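Local atomic coordinates of cytochrome P450 268A2 Cyp268A2 (Mycobacterium marinum, PDB entry 6BLD), a protein that belongs to the cytochrome P450 family of haem proteins and holds an iron protoporphyrin IX within a largely helical fold. Residues W62-V73 and L321-E330. Sequence-based numbering, arbitrary orientation.
Sequences WAVTRRADIVAV and LGGQLIRAGE
In the beta-rich part of this P450 fold, the two-stranded hairpin 319-321/324-326 packs on one face of the mixed sheet, over strand 61-64 and the start of helix 67-75. Trp-62 and Leu-321 carry the contact at its two ends. The indole of Trp-62 gives its N-H to Glu-330: NE1 to OE1 is 2.6 Å, nearly straight at 173°, and the oxygen lies in the ring plane. That same OE1 also accepts from the backbone N of Arg-327, at 2.9 Å, a bond that spans the type II turn 327-330. The two donors reach it from opposite faces of the carboxylate, each well out of its plane. Over one face of the indole, Ile-326 CG1 makes a CH-pi contact, 3.9 Å from the centroid of the five-membered ring, while Gln-324 brings CB and OE1 near CZ3 and CH2 of Trp-62, OE1 obliquely, with the amide and ring planes 43° apart.

Where the first hairpin strand enters the type I' turn, Leu-321 has CG anti to its N (chi1 -172°), which turns CD2 into the angle between strand and helix and CD1 against the helix: CD2 sits 3.7 Å from Val-73 CG2 and also touches Val-64 CG2, and CD1 rests on Ala-72 CB and beside Asp-69 OD1. A water links the helix to the hairpin turn, donating to Asp-69 OD1 and accepting from Gly-322 N.

Trp-44 meets the Trp-62 ring edge-to-face, and Arg-9 forms a salt bridge with Glu-330 OE2. With two N-H donors on OE1 and Arg-9 on OE2, Glu-330 is probably ionised, and the straight bond to NE1 should help hold the indole's rotation, with Ile-326 over one face.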
ATOM      1  N   TRP A  62       5.214   1.867  20.036  1.00 16.95           N
ATOM      2  CA  TRP A  62       6.033   3.060  19.881  1.00 16.90           C
ATOM      3  C   TRP A  62       5.689   3.733  18.559  1.00 16.54           C
ATOM      4  O   TRP A  62       5.707   3.088  17.506  1.00 15.85           O
ATOM      5  CB  TRP A  62       7.521   2.714  19.918  1.00 16.61           C
ATOM      6  CG  TRP A  62       8.042   2.371  21.278  1.00 17.45           C
ATOM      7  CD1 TRP A  62       8.310   1.124  21.763  1.00 17.81           C
ATOM      8  CD2 TRP A  62       8.372   3.289  22.327  1.00 18.61           C
ATOM      9  NE1 TRP A  62       8.783   1.208  23.051  1.00 18.49           N
ATOM     10  CE2 TRP A  62       8.830   2.526  23.421  1.00 19.20           C
ATOM     11  CE3 TRP A  62       8.322   4.681  22.450  1.00 19.02           C
ATOM     12  CZ2 TRP A  62       9.235   3.109  24.618  1.00 20.26           C
ATOM     13  CZ3 TRP A  62       8.725   5.257  23.641  1.00 19.87           C
ATOM     14  CH2 TRP A  62       9.176   4.473  24.708  1.00 20.38           C
ATOM     15  N   ALA A  63       5.381   5.026  18.613  1.00 16.66           N
ATOM     16  CA  ALA A  63       5.041   5.791  17.420  1.00 16.05           C
ATOM     17  C   ALA A  63       6.307   6.409  16.839  1.00 16.41           C
ATOM     18  O   ALA A  63       6.996   7.178  17.516  1.00 17.77           O
ATOM     19  CB  ALA A  63       4.012   6.872  17.746  1.00 15.75           C
ATOM     20  N   VAL A  64       6.609   6.071  15.587  1.00 15.96           N
ATOM     21  CA  VAL A  64       7.782   6.576  14.880  1.00 16.81           C
ATOM     22  C   VAL A  64       7.287   7.527  13.799  1.00 17.36           C
ATOM     23  O   VAL A  64       6.683   7.097  12.809  1.00 17.61           O
ATOM     24  CB  VAL A  64       8.620   5.441  14.279  1.00 16.16           C
ATOM     25  CG1 VAL A  64       9.808   6.008  13.524  1.00 16.13           C
ATOM     26  CG2 VAL A  64       9.078   4.490  15.367  1.00 16.25           C
ATOM     27  N   THR A  65       7.562   8.822  13.977  1.00 17.74           N
ATOM     28  CA  THR A  65       6.977   9.860  13.141  1.00 18.52           C
ATOM     29  C   THR A  65       7.963  10.549  12.207  1.00 18.88           C
ATOM     30  O   THR A  65       7.535  11.101  11.190  1.00 18.28           O
ATOM     31  CB  THR A  65       6.309  10.928  14.021  1.00 16.01           C
ATOM     32  OG1 THR A  65       7.265  11.437  14.957  1.00 16.64           O
ATOM     33  CG2 THR A  65       5.128  10.336  14.779  1.00 15.85           C
ATOM     34  N   ARG A  66       9.255  10.541  12.521  1.00 19.60           N
ATOM     35  CA  ARG A  66      10.247  11.210  11.692  1.00 19.89           C
ATOM     36  C   ARG A  66      10.733  10.287  10.582  1.00 18.38           C
ATOM     37  O   ARG A  66      10.833   9.070  10.758  1.00 17.92           O
ATOM     38  CB  ARG A  66      11.431  11.680  12.539  1.00 21.67           C
ATOM     39  CG  ARG A  66      11.145  12.939  13.343  1.00 23.47           C
ATOM     40  CD  ARG A  66      12.384  13.428  14.074  1.00 25.98           C
ATOM     41  NE  ARG A  66      12.106  14.617  14.876  1.00 28.26           N
ATOM     42  CZ  ARG A  66      12.947  15.130  15.769  1.00 30.16           C
ATOM     43  NH1 ARG A  66      14.125  14.560  15.977  1.00 30.76           N
ATOM     44  NH2 ARG A  66      12.609  16.216  16.453  1.00 31.07           N
ATOM     45  N   ARG A  67      11.036  10.886   9.427  1.00 17.97           N
ATOM     46  CA  ARG A  67      11.441  10.095   8.267  1.00 17.86           C
ATOM     47  C   ARG A  67      12.736   9.338   8.532  1.00 17.45           C
ATOM     48  O   ARG A  67      12.848   8.154   8.197  1.00 16.96           O
ATOM     49  CB  ARG A  67      11.588  10.996   7.041  1.00 19.23           C
ATOM     50  CG  ARG A  67      11.948  10.246   5.770  1.00 20.55           C
ATOM     51  CD  ARG A  67      13.093  10.918   5.031  1.00 23.07           C
ATOM     52  NE  ARG A  67      13.757   9.999   4.113  1.00 24.71           N
ATOM     53  CZ  ARG A  67      14.993   9.540   4.277  1.00 26.83           C
ATOM     54  NH1 ARG A  67      15.710   9.917   5.327  1.00 27.87           N
ATOM     55  NH2 ARG A  67      15.513   8.705   3.389  1.00 27.65           N
ATOM     56  N   ALA A  68      13.726  10.004   9.132  1.00 18.32           N
ATOM     57  CA  ALA A  68      15.002   9.347   9.401  1.00 19.42           C
ATOM     58  C   ALA A  68      14.828   8.149  10.326  1.00 18.94           C
ATOM     59  O   ALA A  68      15.464   7.106  10.130  1.00 16.63           O
ATOM     60  CB  ALA A  68      15.995  10.345   9.996  1.00 20.70           C
ATOM     61  N   ASP A  69      13.967   8.274  11.338  1.00 18.47           N
ATOM     62  CA  ASP A  69      13.740   7.156  12.248  1.00 18.35           C
ATOM     63  C   ASP A  69      12.967   6.031  11.572  1.00 16.76           C
ATOM     64  O   ASP A  69      13.189   4.854  11.880  1.00 16.64           O
ATOM     65  CB  ASP A  69      13.004   7.636  13.499  1.00 19.59           C
ATOM     66  CG  ASP A  69      13.863   8.526  14.377  1.00 21.79           C
ATOM     67  OD1 ASP A  69      15.095   8.328  14.398  1.00 22.77           O
ATOM     68  OD2 ASP A  69      13.306   9.422  15.048  1.00 22.39           O
ATOM     69  N   ILE A  70      12.059   6.373  10.653  1.00 16.02           N
ATOM     70  CA  ILE A  70      11.343   5.354   9.891  1.00 15.50           C
ATOM     71  C   ILE A  70      12.315   4.555   9.034  1.00 16.01           C
ATOM     72  O   ILE A  70      12.211   3.326   8.926  1.00 15.97           O
ATOM     73  CB  ILE A  70      10.233   6.010   9.047  1.00 15.18           C
ATOM     74  CG1 ILE A  70       9.070   6.438   9.944  1.00 14.45           C
ATOM     75  CG2 ILE A  70       9.760   5.078   7.935  1.00 14.92           C
ATOM     76  CD1 ILE A  70       7.992   7.200   9.222  1.00 14.46           C
ATOM     77  N   VAL A  71      13.287   5.237   8.425  1.00 16.34           N
ATOM     78  CA  VAL A  71      14.325   4.546   7.664  1.00 16.51           C
ATOM     79  C   VAL A  71      15.163   3.666   8.583  1.00 16.80           C
ATOM     80  O   VAL A  71      15.524   2.537   8.229  1.00 17.20           O
ATOM     81  CB  VAL A  71      15.189   5.570   6.902  1.00 17.23           C
ATOM     82  CG1 VAL A  71      16.456   4.921   6.367  1.00 17.43           C
ATOM     83  CG2 VAL A  71      14.386   6.201   5.771  1.00 17.10           C
ATOM     84  N   ALA A  72      15.471   4.161   9.787  1.00 16.75           N
ATOM     85  CA  ALA A  72      16.277   3.385  10.726  1.00 16.86           C
ATOM     86  C   ALA A  72      15.589   2.078  11.103  1.00 16.65           C
ATOM     87  O   ALA A  72      16.224   1.018  11.124  1.00 17.48           O
ATOM     88  CB  ALA A  72      16.573   4.215  11.974  1.00 16.90           C
ATOM     89  N   VAL A  73      14.290   2.133  11.401  1.00 16.26           N
ATOM     90  CA  VAL A  73      13.557   0.920  11.751  1.00 16.03           C
ATOM     91  C   VAL A  73      13.483  -0.025  10.556  1.00 15.96           C
ATOM     92  O   VAL A  73      13.676  -1.238  10.694  1.00 14.84           O
ATOM     93  CB  VAL A  73      12.156   1.278  12.283  1.00 15.76           C
ATOM     94  CG1 VAL A  73      11.289   0.030  12.412  1.00 15.00           C
ATOM     95  CG2 VAL A  73      12.263   2.000  13.620  1.00 16.14           C
ATOM     96  N   LEU A 321      16.170   4.712  20.156  1.00 22.40           N
ATOM     97  CA  LEU A 321      15.681   5.431  18.986  1.00 22.14           C
ATOM     98  C   LEU A 321      14.955   6.689  19.435  1.00 22.91           C
ATOM     99  O   LEU A 321      14.047   6.619  20.269  1.00 22.83           O
ATOM    100  CB  LEU A 321      14.747   4.553  18.147  1.00 20.95           C
ATOM    101  CG  LEU A 321      14.327   5.130  16.794  1.00 20.28           C
ATOM    102  CD1 LEU A 321      15.473   5.038  15.796  1.00 20.45           C
ATOM    103  CD2 LEU A 321      13.097   4.415  16.271  1.00 19.23           C
ATOM    104  N   GLY A 322      15.351   7.830  18.877  1.00 23.68           N
ATOM    105  CA  GLY A 322      14.746   9.094  19.260  1.00 24.28           C
ATOM    106  C   GLY A 322      14.892   9.426  20.727  1.00 25.46           C
ATOM    107  O   GLY A 322      14.000  10.054  21.307  1.00 25.47           O
ATOM    108  N   GLY A 323      15.997   9.017  21.347  1.00 26.30           N
ATOM    109  CA  GLY A 323      16.190   9.249  22.763  1.00 27.48           C
ATOM    110  C   GLY A 323      15.383   8.354  23.672  1.00 27.65           C
ATOM    111  O   GLY A 323      15.347   8.596  24.881  1.00 28.63           O
ATOM    112  N   GLN A 324      14.735   7.328  23.128  1.00 26.91           N
ATOM    113  CA  GLN A 324      13.904   6.414  23.896  1.00 27.34           C
ATOM    114  C   GLN A 324      14.423   4.994  23.733  1.00 26.81           C
ATOM    115  O   GLN A 324      14.845   4.598  22.643  1.00 27.08           O
ATOM    116  CB  GLN A 324      12.439   6.495  23.450  1.00 27.79           C
ATOM    117  CG  GLN A 324      11.841   7.888  23.544  1.00 29.05           C
ATOM    118  CD  GLN A 324      11.513   8.281  24.969  1.00 30.78           C
ATOM    119  OE1 GLN A 324      11.017   7.471  25.750  1.00 31.29           O
ATOM    120  NE2 GLN A 324      11.792   9.532  25.316  1.00 32.21           N
ATOM    121  N   LEU A 325      14.388   4.230  24.821  1.00 26.37           N
ATOM    122  CA  LEU A 325      14.889   2.857  24.821  1.00 25.53           C
ATOM    123  C   LEU A 325      13.727   1.917  24.528  1.00 24.21           C
ATOM    124  O   LEU A 325      12.957   1.561  25.423  1.00 24.32           O
ATOM    125  CB  LEU A 325      15.554   2.524  26.151  1.00 26.52           C
ATOM    126  CG  LEU A 325      16.168   1.126  26.251  1.00 26.92           C
ATOM    127  CD1 LEU A 325      17.274   0.948  25.222  1.00 26.61           C
ATOM    128  CD2 LEU A 325      16.692   0.867  27.657  1.00 28.43           C
ATOM    129  N   ILE A 326      13.593   1.519  23.264  1.00 22.58           N
ATOM    130  CA  ILE A 326      12.612   0.507  22.899  1.00 21.26           C
ATOM    131  C   ILE A 326      13.051  -0.833  23.471  1.00 21.54           C
ATOM    132  O   ILE A 326      14.209  -1.244  23.314  1.00 21.73           O
ATOM    133  CB  ILE A 326      12.447   0.439  21.374  1.00 19.98           C
ATOM    134  CG1 ILE A 326      11.980   1.791  20.828  1.00 19.06           C
ATOM    135  CG2 ILE A 326      11.475  -0.665  20.989  1.00 19.12           C
ATOM    136  CD1 ILE A 326      12.099   1.916  19.325  1.00 18.83           C
ATOM    137  N   ARG A 327      12.136  -1.517  24.148  1.00 21.24           N
ATOM    138  CA  ARG A 327      12.453  -2.783  24.788  1.00 22.48           C
ATOM    139  C   ARG A 327      12.184  -3.951  23.845  1.00 21.07           C
ATOM    140  O   ARG A 327      11.374  -3.862  22.920  1.00 20.68           O
ATOM    141  CB  ARG A 327      11.645  -2.954  26.075  1.00 24.14           C
ATOM    142  CG  ARG A 327      11.838  -1.831  27.077  1.00 26.55           C
ATOM    143  CD  ARG A 327      13.243  -1.841  27.652  1.00 29.43           C
ATOM    144  NE  ARG A 327      13.318  -1.101  28.908  1.00 32.55           N
ATOM    145  CZ  ARG A 327      14.372  -1.107  29.717  1.00 34.84           C
ATOM    146  NH1 ARG A 327      15.447  -1.817  29.402  1.00 35.45           N
ATOM    147  NH2 ARG A 327      14.352  -0.403  30.840  1.00 36.22           N
ATOM    148  N   ALA A 328      12.882  -5.056  24.098  1.00 20.77           N
ATOM    149  CA  ALA A 328      12.699  -6.263  23.302  1.00 20.12           C
ATOM    150  C   ALA A 328      11.265  -6.765  23.421  1.00 19.56           C
ATOM    151  O   ALA A 328      10.715  -6.856  24.522  1.00 20.02           O
ATOM    152  CB  ALA A 328      13.678  -7.347  23.752  1.00 20.81           C
ATOM    153  N   GLY A 329      10.663  -7.085  22.278  1.00 18.54           N
ATOM    154  CA  GLY A 329       9.295  -7.555  22.236  1.00 18.00           C
ATOM    155  C   GLY A 329       8.243  -6.477  22.086  1.00 16.97           C
ATOM    156  O   GLY A 329       7.058  -6.808  21.955  1.00 16.24           O
ATOM    157  N   GLU A 330       8.630  -5.206  22.097  1.00 16.40           N
ATOM    158  CA  GLU A 330       7.675  -4.114  21.988  1.00 17.70           C
ATOM    159  C   GLU A 330       7.389  -3.795  20.525  1.00 16.81           C
ATOM    160  O   GLU A 330       8.251  -3.945  19.654  1.00 15.28           O
ATOM    161  CB  GLU A 330       8.194  -2.869  22.712  1.00 18.75           C
ATOM    162  CG  GLU A 330       8.301  -3.049  24.223  1.00 20.19           C
ATOM    163  CD  GLU A 330       8.554  -1.746  24.961  1.00 21.08           C
ATOM    164  OE1 GLU A 330       9.332  -0.910  24.457  1.00 21.12           O
ATOM    165  OE2 GLU A 330       7.980  -1.564  26.058  1.00 22.09           O
TER
HETATM  166  O   HOH W   1      16.635   8.768  16.587  1.00 30.30           O